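Local coordinates for uncharacterized protein (Bacteroides ovatus, PDB 4IRT), which is of unknown function but, as a beta-propeller protein with BNR-like repeats, is a putative neuraminidase that may act on sialic-acid-containing glycans, at residues 275-280 / 296-301; 313-318 / 329-334. One frame throughout, in Å; residues are numbered along the deposited sequence.

Interaction 1. Residues 275-280 / 296-301; sequences SDVPQY and TDRQTP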
loop_
_atom_site.group_PDB
_atom_site.type_symbol
_atom_site.label_atom_id
_atom_site.label_comp_id
_atom_site.label_asym_id
_atom_site.label_seq_id
_atom_site.Cartn_x
_atom_site.Cartn_y
_atom_site.Cartn_z
ATOM N N SER A 275 -7.356 -4.033 -27.611
ATOM C CA SER A 275 -8.518 -3.812 -26.768
ATOM C C SER A 275 -8.461 -2.386 -26.221
ATOM O O SER A 275 -7.402 -1.762 -26.281
ATOM C CB SER A 275 -8.458 -4.781 -25.571
ATOM O OG SER A 275 -9.593 -4.670 -24.739
ATOM N N ASP A 276 -9.589 -1.878 -25.723
ATOM C CA ASP A 276 -9.604 -0.609 -24.935
ATOM C C ASP A 276 -9.976 -0.875 -23.459
ATOM O O ASP A 276 -10.340 0.053 -22.709
ATOM C CB ASP A 276 -10.569 0.415 -25.546
ATOM C CG ASP A 276 -11.953 -0.154 -25.795
ATOM O OD1 ASP A 276 -12.170 -1.359 -25.515
ATOM O OD2 ASP A 276 -12.824 0.602 -26.278
ATOM N N VAL A 277 -9.895 -2.136 -23.034
ATOM C CA VAL A 277 -10.355 -2.525 -21.690
ATOM C C VAL A 277 -9.209 -2.913 -20.740
ATOM O O VAL A 277 -8.582 -3.954 -20.899
ATOM C CB VAL A 277 -11.291 -3.736 -21.773
ATOM C CG1 VAL A 277 -11.773 -4.144 -20.388
ATOM C CG2 VAL A 277 -12.459 -3.469 -22.722
ATOM N N PRO A 278 -8.969 -2.104 -19.698
ATOM C CA PRO A 278 -7.924 -2.457 -18.741
ATOM C C PRO A 278 -8.277 -3.745 -18.026
ATOM O O PRO A 278 -9.459 -3.996 -17.768
ATOM C CB PRO A 278 -7.926 -1.258 -17.772
ATOM C CG PRO A 278 -8.514 -0.137 -18.578
ATOM C CD PRO A 278 -9.574 -0.794 -19.397
ATOM N N GLN A 279 -7.264 -4.555 -17.697
ATOM C CA GLN A 279 -7.471 -5.843 -17.061
ATOM C C GLN A 279 -6.506 -5.965 -15.916
ATOM O O GLN A 279 -5.350 -5.545 -16.040
ATOM C CB GLN A 279 -7.164 -6.997 -18.042
ATOM C CG GLN A 279 -7.957 -6.978 -19.336
ATOM C CD GLN A 279 -9.410 -7.419 -19.183
ATOM O OE1 GLN A 279 -9.851 -7.839 -18.104
ATOM N NE2 GLN A 279 -10.159 -7.314 -20.260
ATOM N N TYR A 280 -6.971 -6.581 -14.836
ATOM C CA TYR A 280 -6.139 -6.892 -13.699
ATOM C C TYR A 280 -5.056 -7.931 -14.037
ATOM O O TYR A 280 -5.272 -8.858 -14.832
ATOM C CB TYR A 280 -6.986 -7.384 -12.544
ATOM C CG TYR A 280 -7.758 -6.338 -11.790
ATOM C CD1 TYR A 280 -7.105 -5.435 -10.940
ATOM C CD2 TYR A 280 -9.169 -6.251 -11.887
ATOM C CE1 TYR A 280 -7.800 -4.510 -10.200
ATOM C CE2 TYR A 280 -9.876 -5.282 -11.149
ATOM C CZ TYR A 280 -9.190 -4.443 -10.313
ATOM O OH TYR A 280 -9.812 -3.500 -9.516
ATOM N N THR A 296 -8.873 -11.279 -14.651
ATOM C CA THR A 296 -10.303 -11.400 -15.042
ATOM C C THR A 296 -10.465 -11.105 -16.528
ATOM O O THR A 296 -9.490 -10.820 -17.198
ATOM C CB THR A 296 -11.276 -10.579 -14.148
ATOM O OG1 THR A 296 -11.105 -9.194 -14.374
ATOM C CG2 THR A 296 -11.073 -10.862 -12.651
ATOM N N ASP A 297 -11.670 -11.262 -17.052
ATOM C CA ASP A 297 -11.944 -10.971 -18.447
ATOM C C ASP A 297 -12.994 -9.873 -18.478
ATOM O O ASP A 297 -14.161 -10.104 -18.790
ATOM C CB ASP A 297 -12.420 -12.223 -19.213
ATOM C CG ASP A 297 -12.600 -11.958 -20.720
ATOM O OD1 ASP A 297 -11.913 -11.067 -21.292
ATOM O OD2 ASP A 297 -13.440 -12.644 -21.352
ATOM N N ARG A 298 -12.578 -8.677 -18.095
ATOM C CA ARG A 298 -13.468 -7.519 -18.082
ATOM C C ARG A 298 -13.913 -7.171 -19.503
ATOM O O ARG A 298 -13.156 -7.331 -20.441
ATOM C CB ARG A 298 -12.750 -6.306 -17.476
ATOM C CG ARG A 298 -12.160 -6.503 -16.095
ATOM C CD ARG A 298 -11.572 -5.217 -15.530
ATOM N NE ARG A 298 -12.662 -4.300 -15.195
ATOM C CZ ARG A 298 -13.058 -3.243 -15.909
ATOM N NH1 ARG A 298 -12.407 -2.833 -16.994
ATOM N NH2 ARG A 298 -14.115 -2.551 -15.497
ATOM N N GLN A 299 -15.126 -6.634 -19.616
ATOM C CA GLN A 299 -15.758 -6.228 -20.868
ATOM C C GLN A 299 -15.885 -4.713 -21.059
ATOM O O GLN A 299 -16.104 -4.249 -22.180
ATOM C CB GLN A 299 -17.205 -6.767 -20.871
ATOM C CG GLN A 299 -17.303 -8.278 -20.805
ATOM C CD GLN A 299 -16.519 -8.896 -21.940
ATOM O OE1 GLN A 299 -16.906 -8.760 -23.100
ATOM N NE2 GLN A 299 -15.380 -9.521 -21.624
ATOM N N THR A 300 -15.831 -3.969 -19.967
ATOM C CA THR A 300 -16.194 -2.557 -19.955
ATOM C C THR A 300 -14.942 -1.674 -20.008
ATOM O O THR A 300 -14.117 -1.707 -19.096
ATOM C CB THR A 300 -16.998 -2.220 -18.690
ATOM O OG1 THR A 300 -18.020 -3.209 -18.538
ATOM C CG2 THR A 300 -17.628 -0.826 -18.762
ATOM N N PRO A 301 -14.794 -0.913 -21.100
ATOM C CA PRO A 301 -13.636 -0.060 -21.297
ATOM C C PRO A 301 -13.618 1.142 -20.391
ATOM O O PRO A 301 -14.668 1.596 -19.935
ATOM C CB PRO A 301 -13.761 0.406 -22.750
ATOM C CG PRO A 301 -15.217 0.293 -23.071
ATOM C CD PRO A 301 -15.682 -0.909 -22.285
#

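Interaction 2. Residues 313-318 / 329-334; sequences PIARPR and IFRDEE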
loop_
_atom_site.group_PDB
_atom_site.type_symbol
_atom_site.label_atom_id
_atom_site.label_comp_id
_atom_site.label_asym_id
_atom_site.label_seq_id
_atom_site.Cartn_x
_atom_site.Cartn_y
_atom_site.Cartn_z
ATOM N N PRO A 313 -13.120 3.292 -12.531
ATOM C CA PRO A 313 -14.138 2.273 -12.287
ATOM C C PRO A 313 -13.668 1.027 -11.558
ATOM O O PRO A 313 -14.497 0.219 -11.136
ATOM C CB PRO A 313 -14.585 1.867 -13.706
ATOM C CG PRO A 313 -13.996 2.857 -14.630
ATOM C CD PRO A 313 -12.816 3.444 -13.963
ATOM N N ILE A 314 -12.352 0.839 -11.466
ATOM C CA ILE A 314 -11.804 -0.297 -10.742
ATOM C C ILE A 314 -10.768 0.204 -9.719
ATOM O O ILE A 314 -10.152 1.272 -9.882
ATOM C CB ILE A 314 -11.186 -1.364 -11.667
ATOM C CG1 ILE A 314 -9.969 -0.842 -12.396
ATOM C CG2 ILE A 314 -12.205 -1.858 -12.699
ATOM C CD1 ILE A 314 -9.297 -1.862 -13.279
ATOM N N ALA A 315 -10.601 -0.574 -8.653
ATOM C CA ALA A 315 -9.637 -0.258 -7.614
ATOM C C ALA A 315 -8.270 -0.801 -7.947
ATOM O O ALA A 315 -8.147 -1.862 -8.550
ATOM C CB ALA A 315 -10.084 -0.844 -6.290
ATOM N N ARG A 316 -7.242 -0.113 -7.490
ATOM C CA ARG A 316 -5.925 -0.711 -7.477
ATOM C C ARG A 316 -5.920 -1.874 -6.441
ATOM O O ARG A 316 -6.577 -1.802 -5.404
ATOM C CB ARG A 316 -4.887 0.327 -7.153
ATOM C CG ARG A 316 -4.754 1.315 -8.287
ATOM C CD ARG A 316 -3.893 2.492 -7.943
ATOM N NE ARG A 316 -4.534 3.314 -6.933
ATOM C CZ ARG A 316 -4.127 4.521 -6.579
ATOM N NH1 ARG A 316 -3.045 5.052 -7.116
ATOM N NH2 ARG A 316 -4.783 5.184 -5.641
ATOM N N PRO A 317 -5.232 -2.967 -6.761
ATOM C CA PRO A 317 -5.410 -4.192 -6.004
ATOM C C PRO A 317 -4.436 -4.467 -4.876
ATOM O O PRO A 317 -3.357 -3.858 -4.788
ATOM C CB PRO A 317 -5.260 -5.253 -7.089
ATOM C CG PRO A 317 -4.221 -4.688 -7.987
ATOM C CD PRO A 317 -4.568 -3.217 -8.058
ATOM N N ARG A 318 -4.814 -5.421 -4.033
ATOM C CA ARG A 318 -3.893 -6.005 -3.035
ATOM C C ARG A 318 -3.879 -7.516 -3.224
ATOM O O ARG A 318 -4.825 -8.082 -3.778
ATOM C CB ARG A 318 -4.321 -5.704 -1.595
ATOM C CG ARG A 318 -4.269 -4.242 -1.145
ATOM C CD ARG A 318 -2.934 -3.902 -0.578
ATOM N NE ARG A 318 -2.768 -2.553 -0.016
ATOM C CZ ARG A 318 -2.316 -2.307 1.204
ATOM N NH1 ARG A 318 -2.074 -3.295 2.076
ATOM N NH2 ARG A 318 -2.142 -1.060 1.587
ATOM N N ILE A 329 -7.379 -9.159 -4.205
ATOM C CA ILE A 329 -8.489 -8.352 -3.735
ATOM C C ILE A 329 -8.655 -7.095 -4.608
ATOM O O ILE A 329 -7.665 -6.397 -4.915
ATOM C CB ILE A 329 -8.307 -7.952 -2.267
ATOM C CG1 ILE A 329 -7.994 -9.170 -1.392
ATOM C CG2 ILE A 329 -9.556 -7.254 -1.758
ATOM C CD1 ILE A 329 -9.095 -10.219 -1.368
ATOM N N PHE A 330 -9.880 -6.871 -5.076
ATOM C CA PHE A 330 -10.183 -5.784 -5.965
ATOM C C PHE A 330 -11.617 -5.257 -5.793
ATOM O O PHE A 330 -12.333 -5.671 -4.897
ATOM C CB PHE A 330 -9.908 -6.199 -7.403
ATOM C CG PHE A 330 -10.866 -7.201 -7.968
ATOM C CD1 PHE A 330 -10.729 -8.560 -7.694
ATOM C CD2 PHE A 330 -11.866 -6.804 -8.863
ATOM C CE1 PHE A 330 -11.562 -9.491 -8.293
ATOM C CE2 PHE A 330 -12.716 -7.733 -9.429
ATOM C CZ PHE A 330 -12.579 -9.080 -9.127
ATOM N N ARG A 331 -11.971 -4.290 -6.624
ATOM C CA ARG A 331 -13.329 -3.729 -6.634
ATOM C C ARG A 331 -13.575 -3.259 -8.047
ATOM O O ARG A 331 -12.744 -2.547 -8.622
ATOM C CB ARG A 331 -13.410 -2.607 -5.603
ATOM C CG ARG A 331 -14.672 -1.735 -5.612
ATOM C CD ARG A 331 -14.603 -0.597 -6.611
ATOM N NE ARG A 331 -13.585 0.362 -6.229
ATOM C CZ ARG A 331 -13.102 1.330 -7.001
ATOM N NH1 ARG A 331 -13.496 1.497 -8.266
ATOM N NH2 ARG A 331 -12.222 2.158 -6.480
ATOM N N ASP A 332 -14.741 -3.592 -8.593
ATOM C CA ASP A 332 -15.019 -3.354 -10.016
ATOM C C ASP A 332 -16.469 -2.919 -10.204
ATOM O O ASP A 332 -17.391 -3.594 -9.743
ATOM C CB ASP A 332 -14.706 -4.650 -10.788
ATOM C CG ASP A 332 -14.628 -4.475 -12.324
ATOM O OD1 ASP A 332 -15.277 -3.580 -12.919
ATOM O OD2 ASP A 332 -13.932 -5.331 -12.937
ATOM N N GLU A 333 -16.671 -1.800 -10.898
ATOM C CA GLU A 333 -18.026 -1.386 -11.311
ATOM C C GLU A 333 -18.807 -2.490 -12.027
ATOM O O GLU A 333 -20.040 -2.586 -11.880
ATOM C CB GLU A 333 -17.989 -0.170 -12.230
ATOM C CG GLU A 333 -17.864 1.146 -11.484
ATOM C CD GLU A 333 -18.156 2.367 -12.360
ATOM O OE1 GLU A 333 -18.657 2.209 -13.503
ATOM O OE2 GLU A 333 -17.862 3.485 -11.891
ATOM N N GLU A 334 -18.106 -3.330 -12.777
ATOM C CA GLU A 334 -18.747 -4.482 -13.431
ATOM C C GLU A 334 -19.385 -5.455 -12.460
ATOM O O GLU A 334 -20.222 -6.251 -12.873
ATOM C CB GLU A 334 -17.736 -5.308 -14.261
ATOM C CG GLU A 334 -17.401 -4.689 -15.593
ATOM C CD GLU A 334 -16.735 -5.658 -16.570
ATOM O OE1 GLU A 334 -16.458 -6.826 -16.238
ATOM O OE2 GLU A 334 -16.490 -5.232 -17.687
#

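Interaction 1. Residues 275-280 / 296-301
Gln279 and Arg298 pass each other in opposite directions, and the Gln279 amide grips the Arg298 backbone with both of its polar atoms. OE1 of Gln279 receives Arg298 N at 2.9 Å, in the carbonyl plane and on a lone pair, while NE2 of Gln279 donates to Arg298 O at 3.0 Å; two bonds to one residue fix the rotation of the amide. Thr296 O also lies 3.1 Å from Gln279 OE1, an approach of two acceptors without a bond. The guanidinium plane is turned 57° from the amide. The arginine chain turns at chi3 (71°), which swings NE out of line; beyond it NH1 of Arg298 gives a nearly straight bond to Pro278 O (3.3 Å, 166° at the hydrogen) and a second to Thr300 O. Strands 255-258, 264-271, 278-285 and 290-294 form an antiparallel sheet, consistent with one beta-propeller blade, and the loop after its last strand folds back beside residues 277-280. NE of Arg298 forms a salt bridge with Asp332, and a methionine here would probably leave that carboxylate without its charged mate and Pro278 O without this donor. Val277 CG1 packs 3.5 Å from Arg298 O in the buried part. Toward solvent the contact thins to exposed Asp276 and Pro301, lying side by side, with Asp276 CG 3.6 Å from Pro301 CB.

Interaction 2. Residues 313-318 / 329-334
The guanidinium of Arg331 lies against the backbone of Ile314 and Ala315, with Ala315 N 3.5 Å above its plane and over its centre. This packing belongs to the entry into a propeller blade, where the loop leading into strand 318-322 runs antiparallel to the end of strand 325-330 (directions 177° apart). Bends at chi2 (-85°), which sets CD, and at chi3, which sets NE, fold the Arg331 chain back, and Ala315 CB sits 3.7 Å from NE of Arg331. The head is held from outside the pair as well: NE bonds to Trp365 O and NH1 to Ile312 O. Ile314 and Asp332 point the same way, side by side, and CG2 of Ile314 touches OD1 of Asp332 at 3.5 Å. OD1 of Asp332 accepts a hydrogen bond from Glu334 N, closing an Asx turn. Farther along, the extended Glu333 chain lays its CD 3.8 Å from Pro313 CB. The backbones pair in two separate places, with the register shifting by one residue between the single Ile314-Asp332 bridge and the Arg318-Ile329 pair. In the latter pair, Ile329 N meets Arg318 O at 2.8 Å with an angle of 169° at the hydrogen.

In the fold
Interaction 1 closes before interaction 2 opens along the chain, yet their centres are only about 12 Å apart, on the same side of the chain's centre. Interaction 1 belongs to the sheet of 255-294 and interaction 2 to that of 318-356, and the bonds between the two contacts tie these successive sheets together. Tyr280 OH, from interaction 1, probably hydrogen-bonds to Ala315 O of interaction 2 at 2.5 Å, and its ring meets Phe330 with planes about 55° apart. A second probable bond runs from Thr300 OG1 to Glu334 OE2 at 2.7 Å. Interaction 2 lies nearer the middle, its centre about 14 Å from the chain's centre against about 23 Å for interaction 1.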